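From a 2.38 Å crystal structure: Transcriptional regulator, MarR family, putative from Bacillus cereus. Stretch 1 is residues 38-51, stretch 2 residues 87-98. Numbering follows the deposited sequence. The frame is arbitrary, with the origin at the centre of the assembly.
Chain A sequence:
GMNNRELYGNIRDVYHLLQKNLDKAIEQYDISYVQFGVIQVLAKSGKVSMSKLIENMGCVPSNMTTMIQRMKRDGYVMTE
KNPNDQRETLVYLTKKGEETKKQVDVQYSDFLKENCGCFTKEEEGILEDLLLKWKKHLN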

ATOM      1  N   VAL A  38       9.966   8.877  -0.655  1.00 70.12           N
ATOM      2  CA  VAL A  38      10.898   9.426  -1.669  1.00 69.29           C
ATOM      3  C   VAL A  38      12.063  10.139  -1.022  1.00 70.10           C
ATOM      4  O   VAL A  38      13.205   9.956  -1.442  1.00 72.68           O
ATOM      5  CB  VAL A  38      10.192  10.436  -2.652  1.00 70.39           C
ATOM      6  CG1 VAL A  38      11.214  11.230  -3.519  1.00 66.67           C
ATOM      7  CG2 VAL A  38       9.189   9.724  -3.512  1.00 59.67           C
ATOM      8  N   ILE A  39      11.768  10.967  -0.020  1.00 71.56           N
ATOM      9  CA  ILE A  39      12.813  11.706   0.743  1.00 71.87           C
ATOM     10  C   ILE A  39      13.793  10.733   1.443  1.00 69.87           C
ATOM     11  O   ILE A  39      15.003  10.934   1.384  1.00 68.80           O
ATOM     12  CB  ILE A  39      12.171  12.734   1.741  1.00 72.40           C
ATOM     13  CG1 ILE A  39      11.570  13.905   0.948  1.00 71.93           C
ATOM     14  CG2 ILE A  39      13.181  13.240   2.761  1.00 70.95           C
ATOM     15  CD1 ILE A  39      10.721  14.841   1.777  1.00 70.55           C
ATOM     16  N   GLN A  40      13.253   9.689   2.066  1.00 70.61           N
ATOM     17  CA  GLN A  40      14.064   8.640   2.716  1.00 72.91           C
ATOM     18  C   GLN A  40      14.931   7.937   1.661  1.00 72.97           C
ATOM     19  O   GLN A  40      16.154   7.868   1.824  1.00 74.58           O
ATOM     20  CB  GLN A  40      13.192   7.620   3.496  1.00 73.33           C
ATOM     21  CG  GLN A  40      12.408   8.214   4.690  1.00 81.35           C
ATOM     22  CD  GLN A  40      13.307   8.858   5.761  1.00 97.36           C
ATOM     23  OE1 GLN A  40      14.449   8.442   5.965  1.00112.93           O
ATOM     24  NE2 GLN A  40      12.784   9.867   6.455  1.00100.94           N
ATOM     25  N   VAL A  41      14.309   7.476   0.565  1.00 73.37           N
ATOM     26  CA  VAL A  41      15.053   6.820  -0.531  1.00 72.75           C
ATOM     27  C   VAL A  41      16.170   7.722  -1.081  1.00 72.87           C
ATOM     28  O   VAL A  41      17.321   7.284  -1.160  1.00 74.77           O
ATOM     29  CB  VAL A  41      14.134   6.376  -1.689  1.00 73.62           C
ATOM     30  CG1 VAL A  41      14.959   6.013  -2.959  1.00 72.06           C
ATOM     31  CG2 VAL A  41      13.223   5.224  -1.238  1.00 73.56           C
ATOM     32  N   LEU A  42      15.834   8.976  -1.410  1.00 72.62           N
ATOM     33  CA  LEU A  42      16.814   9.937  -1.973  1.00 72.27           C
ATOM     34  C   LEU A  42      17.898  10.439  -1.017  1.00 72.64           C
ATOM     35  O   LEU A  42      18.886  11.017  -1.481  1.00 73.35           O
ATOM     36  CB  LEU A  42      16.108  11.144  -2.619  1.00 72.17           C
ATOM     37  CG  LEU A  42      15.298  10.946  -3.906  1.00 73.75           C
ATOM     38  CD1 LEU A  42      14.651  12.272  -4.264  1.00 72.47           C
ATOM     39  CD2 LEU A  42      16.139  10.429  -5.079  1.00 72.90           C
ATOM     40  N   ALA A  43      17.704  10.302   0.296  1.00 73.35           N
ATOM     41  CA  ALA A  43      18.746  10.699   1.258  1.00 74.45           C
ATOM     42  C   ALA A  43      19.835   9.622   1.299  1.00 73.70           C
ATOM     43  O   ALA A  43      21.027   9.970   1.227  1.00 67.73           O
ATOM     44  CB  ALA A  43      18.168  10.913   2.626  1.00 75.77           C
ATOM     45  N   LYS A  44      19.409   8.340   1.396  1.00 74.85           N
ATOM     46  CA  LYS A  44      20.320   7.152   1.458  1.00 77.56           C
ATOM     47  C   LYS A  44      21.167   7.041   0.195  1.00 80.55           C
ATOM     48  O   LYS A  44      22.398   7.035   0.263  1.00 83.37           O
ATOM     49  CB  LYS A  44      19.557   5.832   1.662  1.00 78.49           C
ATOM     50  CG  LYS A  44      18.799   5.697   2.983  1.00 81.41           C
ATOM     51  N   SER A  45      20.500   6.962  -0.953  1.00 81.68           N
ATOM     52  CA  SER A  45      21.192   6.952  -2.248  1.00 82.40           C
ATOM     53  C   SER A  45      21.493   8.397  -2.628  1.00 81.60           C
ATOM     54  O   SER A  45      20.888   9.322  -2.096  1.00 82.77           O
ATOM     55  CB  SER A  45      20.301   6.328  -3.324  1.00 84.42           C
ATOM     56  OG  SER A  45      19.154   7.136  -3.611  1.00 86.51           O
ATOM     57  N   GLY A  46      22.402   8.613  -3.558  1.00 79.44           N
ATOM     58  CA  GLY A  46      22.683   9.972  -4.003  1.00 79.48           C
ATOM     59  C   GLY A  46      21.727  10.350  -5.128  1.00 80.31           C
ATOM     60  O   GLY A  46      20.520  10.057  -5.094  1.00 79.09           O
ATOM     61  N   LYS A  47      22.299  10.992  -6.139  1.00 79.96           N
ATOM     62  CA  LYS A  47      21.596  11.371  -7.342  1.00 80.14           C
ATOM     63  C   LYS A  47      21.372  10.065  -8.119  1.00 81.35           C
ATOM     64  O   LYS A  47      22.313   9.518  -8.697  1.00 83.58           O
ATOM     65  CB  LYS A  47      22.450  12.386  -8.118  1.00 79.43           C
ATOM     66  CG  LYS A  47      21.863  12.956  -9.386  1.00 78.38           C
ATOM     67  CD  LYS A  47      22.877  13.837 -10.128  1.00 80.80           C
ATOM     68  CE  LYS A  47      23.200  15.152  -9.411  1.00 82.72           C
ATOM     69  NZ  LYS A  47      24.263  15.949 -10.091  1.00 81.78           N
ATOM     70  N   VAL A  48      20.149   9.536  -8.057  1.00 80.93           N
ATOM     71  CA  VAL A  48      19.758   8.309  -8.793  1.00 80.52           C
ATOM     72  C   VAL A  48      18.869   8.658 -10.000  1.00 80.53           C
ATOM     73  O   VAL A  48      18.485   9.821 -10.194  1.00 80.52           O
ATOM     74  CB  VAL A  48      19.052   7.259  -7.882  1.00 80.27           C
ATOM     75  CG1 VAL A  48      20.030   6.715  -6.826  1.00 78.55           C
ATOM     76  CG2 VAL A  48      17.790   7.829  -7.236  1.00 80.37           C
ATOM     77  N   SER A  49      18.595   7.651 -10.824  1.00 78.74           N
ATOM     78  CA  SER A  49      17.716   7.807 -11.976  1.00 78.12           C
ATOM     79  C   SER A  49      16.262   7.662 -11.533  1.00 78.61           C
ATOM     80  O   SER A  49      15.972   7.095 -10.469  1.00 78.05           O
ATOM     81  CB  SER A  49      18.026   6.757 -13.058  1.00 77.99           C
ATOM     82  OG  SER A  49      17.666   5.441 -12.644  1.00 71.84           O
HETATM   83  N   MSE A  50      15.359   8.173 -12.367  1.00 79.30           N
HETATM   84  CA  MSE A  50      13.918   8.003 -12.163  1.00 81.03           C
HETATM   85  C   MSE A  50      13.540   6.531 -12.043  1.00 82.41           C
HETATM   86  O   MSE A  50      12.719   6.182 -11.193  1.00 82.35           O
HETATM   87  CB  MSE A  50      13.100   8.660 -13.295  1.00 81.23           C
HETATM   88  CG  MSE A  50      12.699  10.076 -12.971  1.00 84.36           C
HETATM   89 SE   MSE A  50      11.245   9.980 -11.688  0.75 78.26          SE
HETATM   90  CE  MSE A  50       9.815   9.706 -12.999  1.00 78.71           C
ATOM     91  N   SER A  51      14.151   5.690 -12.885  1.00 83.52           N
ATOM     92  CA  SER A  51      13.927   4.245 -12.862  1.00 84.59           C
ATOM     93  C   SER A  51      14.427   3.668 -11.542  1.00 84.78           C
ATOM     94  O   SER A  51      13.663   2.995 -10.864  1.00 83.69           O
ATOM     95  CB  SER A  51      14.582   3.549 -14.068  1.00 84.40           C
ATOM     96  OG  SER A  51      14.030   4.020 -15.286  1.00 77.94           O
ATOM     97  N   ARG A  87      17.585  10.359 -22.791  1.00 87.54           N
ATOM     98  CA  ARG A  87      16.249   9.804 -22.503  1.00 86.27           C
ATOM     99  C   ARG A  87      16.103   9.349 -21.012  1.00 85.52           C
ATOM    100  O   ARG A  87      15.135   8.644 -20.671  1.00 85.07           O
ATOM    101  CB  ARG A  87      15.965   8.656 -23.506  1.00 87.67           C
ATOM    102  CG  ARG A  87      14.481   8.294 -23.765  1.00 87.60           C
ATOM    103  CD  ARG A  87      14.331   7.395 -24.998  1.00 84.33           C
ATOM    104  N   GLU A  88      17.043   9.776 -20.145  1.00 84.42           N
ATOM    105  CA  GLU A  88      17.098   9.445 -18.702  1.00 81.94           C
ATOM    106  C   GLU A  88      17.092  10.722 -17.837  1.00 78.28           C
ATOM    107  O   GLU A  88      17.810  11.681 -18.144  1.00 76.55           O
ATOM    108  CB  GLU A  88      18.387   8.666 -18.402  1.00 82.29           C
ATOM    109  CG  GLU A  88      18.448   8.028 -17.012  1.00 84.65           C
ATOM    110  CD  GLU A  88      19.768   7.329 -16.745  1.00 85.57           C
ATOM    111  OE1 GLU A  88      20.830   7.992 -16.864  1.00 93.83           O
ATOM    112  OE2 GLU A  88      19.737   6.127 -16.380  1.00 91.08           O
ATOM    113  N   THR A  89      16.320  10.693 -16.747  1.00 75.51           N
ATOM    114  CA  THR A  89      16.181  11.803 -15.802  1.00 74.20           C
ATOM    115  C   THR A  89      16.801  11.411 -14.461  1.00 72.26           C
ATOM    116  O   THR A  89      16.431  10.381 -13.894  1.00 70.63           O
ATOM    117  CB  THR A  89      14.695  12.147 -15.571  1.00 72.56           C
ATOM    118  OG1 THR A  89      14.079  12.436 -16.820  1.00 72.55           O
ATOM    119  CG2 THR A  89      14.537  13.364 -14.666  1.00 69.86           C
ATOM    120  N   LEU A  90      17.737  12.231 -13.974  1.00 71.14           N
ATOM    121  CA  LEU A  90      18.381  12.035 -12.659  1.00 70.79           C
ATOM    122  C   LEU A  90      17.618  12.876 -11.645  1.00 69.07           C
ATOM    123  O   LEU A  90      17.231  14.001 -11.970  1.00 67.22           O
ATOM    124  CB  LEU A  90      19.844  12.482 -12.689  1.00 71.29           C
ATOM    125  CG  LEU A  90      20.776  11.741 -13.652  1.00 74.21           C
ATOM    126  CD1 LEU A  90      22.105  12.486 -13.840  1.00 72.34           C
ATOM    127  CD2 LEU A  90      20.986  10.294 -13.192  1.00 74.91           C
ATOM    128  N   VAL A  91      17.419  12.340 -10.435  1.00 67.61           N
ATOM    129  CA  VAL A  91      16.672  13.016  -9.354  1.00 67.34           C
ATOM    130  C   VAL A  91      17.496  13.048  -8.054  1.00 67.48           C
ATOM    131  O   VAL A  91      18.236  12.111  -7.750  1.00 66.33           O
ATOM    132  CB  VAL A  91      15.331  12.296  -9.051  1.00 67.24           C
ATOM    133  CG1 VAL A  91      14.434  13.174  -8.181  1.00 64.07           C
ATOM    134  CG2 VAL A  91      14.598  11.940 -10.333  1.00 69.67           C
ATOM    135  N   TYR A  92      17.349  14.120  -7.282  1.00 68.61           N
ATOM    136  CA  TYR A  92      18.082  14.280  -6.018  1.00 68.44           C
ATOM    137  C   TYR A  92      17.432  15.303  -5.095  1.00 69.18           C
ATOM    138  O   TYR A  92      16.642  16.139  -5.547  1.00 68.63           O
ATOM    139  CB  TYR A  92      19.565  14.633  -6.279  1.00 66.38           C
ATOM    140  CG  TYR A  92      19.826  15.896  -7.074  1.00 65.84           C
ATOM    141  CD1 TYR A  92      19.673  15.914  -8.470  1.00 67.24           C
ATOM    142  CD2 TYR A  92      20.281  17.070  -6.448  1.00 62.48           C
ATOM    143  CE1 TYR A  92      19.923  17.085  -9.228  1.00 63.03           C
ATOM    144  CE2 TYR A  92      20.547  18.247  -7.196  1.00 61.56           C
ATOM    145  CZ  TYR A  92      20.364  18.245  -8.585  1.00 66.08           C
ATOM    146  OH  TYR A  92      20.617  19.382  -9.334  1.00 66.49           O
ATOM    147  N   LEU A  93      17.758  15.203  -3.802  1.00 69.67           N
ATOM    148  CA  LEU A  93      17.264  16.153  -2.798  1.00 67.96           C
ATOM    149  C   LEU A  93      17.942  17.506  -2.928  1.00 67.08           C
ATOM    150  O   LEU A  93      19.131  17.582  -3.224  1.00 65.77           O
ATOM    151  CB  LEU A  93      17.495  15.649  -1.361  1.00 68.01           C
ATOM    152  CG  LEU A  93      16.624  14.510  -0.837  1.00 67.96           C
ATOM    153  CD1 LEU A  93      17.042  14.180   0.587  1.00 67.13           C
ATOM    154  CD2 LEU A  93      15.144  14.866  -0.882  1.00 60.12           C
ATOM    155  N   THR A  94      17.162  18.561  -2.699  1.00 67.35           N
ATOM    156  CA  THR A  94      17.658  19.930  -2.642  1.00 68.07           C
ATOM    157  C   THR A  94      18.048  20.167  -1.174  1.00 69.39           C
ATOM    158  O   THR A  94      17.818  19.289  -0.312  1.00 67.73           O
ATOM    159  CB  THR A  94      16.570  20.954  -3.025  1.00 67.92           C
ATOM    160  OG1 THR A  94      15.495  20.891  -2.074  1.00 68.78           O
ATOM    161  CG2 THR A  94      16.034  20.691  -4.439  1.00 68.92           C
ATOM    162  N   LYS A  95      18.609  21.352  -0.892  1.00 69.76           N
ATOM    163  CA  LYS A  95      18.982  21.733   0.480  1.00 69.49           C
ATOM    164  C   LYS A  95      17.740  21.703   1.397  1.00 69.44           C
ATOM    165  O   LYS A  95      17.798  21.125   2.494  1.00 68.06           O
ATOM    166  CB  LYS A  95      19.678  23.094   0.504  1.00 68.97           C
ATOM    167  CG  LYS A  95      20.336  23.436   1.844  1.00 70.68           C
ATOM    168  CD  LYS A  95      21.257  24.662   1.703  1.00 70.75           C
ATOM    169  CE  LYS A  95      21.831  25.116   3.036  1.00 71.72           C
ATOM    170  NZ  LYS A  95      22.639  26.380   2.894  1.00 71.91           N
ATOM    171  N   LYS A  96      16.626  22.274   0.910  1.00 69.32           N
ATOM    172  CA  LYS A  96      15.322  22.269   1.610  1.00 69.12           C
ATOM    173  C   LYS A  96      14.830  20.846   1.925  1.00 70.49           C
ATOM    174  O   LYS A  96      14.334  20.588   3.017  1.00 71.40           O
ATOM    175  CB  LYS A  96      14.254  23.000   0.770  1.00 68.79           C
ATOM    176  CG  LYS A  96      12.849  23.049   1.407  1.00 68.80           C
ATOM    177  CD  LYS A  96      11.780  23.632   0.506  1.00 66.79           C
ATOM    178  CE  LYS A  96      10.436  23.567   1.219  1.00 64.46           C
ATOM    179  NZ  LYS A  96       9.300  24.129   0.459  1.00 63.53           N
ATOM    180  N   GLY A  97      14.918  19.949   0.948  1.00 71.33           N
ATOM    181  CA  GLY A  97      14.512  18.546   1.147  1.00 72.94           C
ATOM    182  C   GLY A  97      15.407  17.796   2.127  1.00 73.11           C
ATOM    183  O   GLY A  97      14.951  16.892   2.842  1.00 71.47           O
ATOM    184  N   GLU A  98      16.687  18.173   2.134  1.00 72.98           N
ATOM    185  CA  GLU A  98      17.676  17.604   3.042  1.00 73.61           C
ATOM    186  C   GLU A  98      17.305  18.021   4.489  1.00 72.26           C
ATOM    187  O   GLU A  98      17.344  17.210   5.418  1.00 71.35           O
ATOM    188  CB  GLU A  98      19.080  18.121   2.690  1.00 75.03           C
ATOM    189  CG  GLU A  98      20.211  17.152   3.019  1.00 83.78           C
ATOM    190  CD  GLU A  98      20.781  16.477   1.782  1.00 92.64           C
ATOM    191  OE1 GLU A  98      21.578  17.171   1.088  1.00 92.60           O
ATOM    192  OE2 GLU A  98      20.465  15.279   1.534  1.00 93.82           O
TER

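What fills the space between the end of helix 38-44 and strand 89-93? The helix crosses the strand almost at right angles, with an angle of 97° between their directions, and the axes come within 7.7 Å, close enough for side chains to interlock. Leu-93 is the bump the strand sends against the helix. Its CB points toward the helix, and its branched end lodges against three helix residues: Leu-93 CG lies 3.8 Å from Leu-42 CB, Leu-93 CD1 lies 4.0 Å from Ala-43 CB, and Leu-93 CD2 lies 4.1 Å from Ile-39 CG1. Leu-93 CD1 rests beside Ala-43, 3.9 Å from Ala-43 CA, and is also 3.9 Å from Ile-39 O.

How does the helix answer with a bump of its own? The CA-to-CB bond of Leu-42 points toward the strand, and its methyls settle by the backbone. Leu-42 CD2 is 3.8 Å from Val-91 O and Leu-42 CD1 is 4.0 Å from Val-91 CG1, so one leucine covers both main chain and side chain of the same residue. Further along, Gly-97 presents no side chain to the helix, and Ile-39 CG2 approaches its carbonyl, 4.1 Å from Gly-97 O.

What holds the two stretches edge to edge beyond the helix? A short antiparallel pairing does so. Val-91 N donates to Val-48 O at 2.7 Å with a nearly straight geometry, whereas the return bond from Val-48 N to Val-91 O, at 3.2 Å and 132°, is weak. The next donor, Met-50 N, reaches Thr-89 O at 2.9 Å, extending the zipper to the first turn of the following helix. CA-H...O contacts help close the gaps, among them Leu-90 CA to Val-48 O at 3.3 Å and Ser-49 CA to Thr-89 O at 3.5 Å. Val-91 also offers its CG2 to the selenomethionine Met-50, whose CG packs 3.7 Å away before the end of that side chain leads off from the strand.

Where does the contact reach outward, toward solvent? Lys-47 runs its side chain across the strand, bent at chi3 (m), with Lys-47 CG 3.9 Å from Leu-90 CB, and then lies over one face of the Tyr-92 ring. Lys-47 CE sits 4.0 Å from the centroid of the Tyr-92 ring, 22° off the normal, a CH-pi contact; Lys-47 NZ follows at 4.9 Å from the same centroid as a cation-pi interaction. The flat ring thus serves as a floor for the end of the lysine, although Lys-47 is itself exposed.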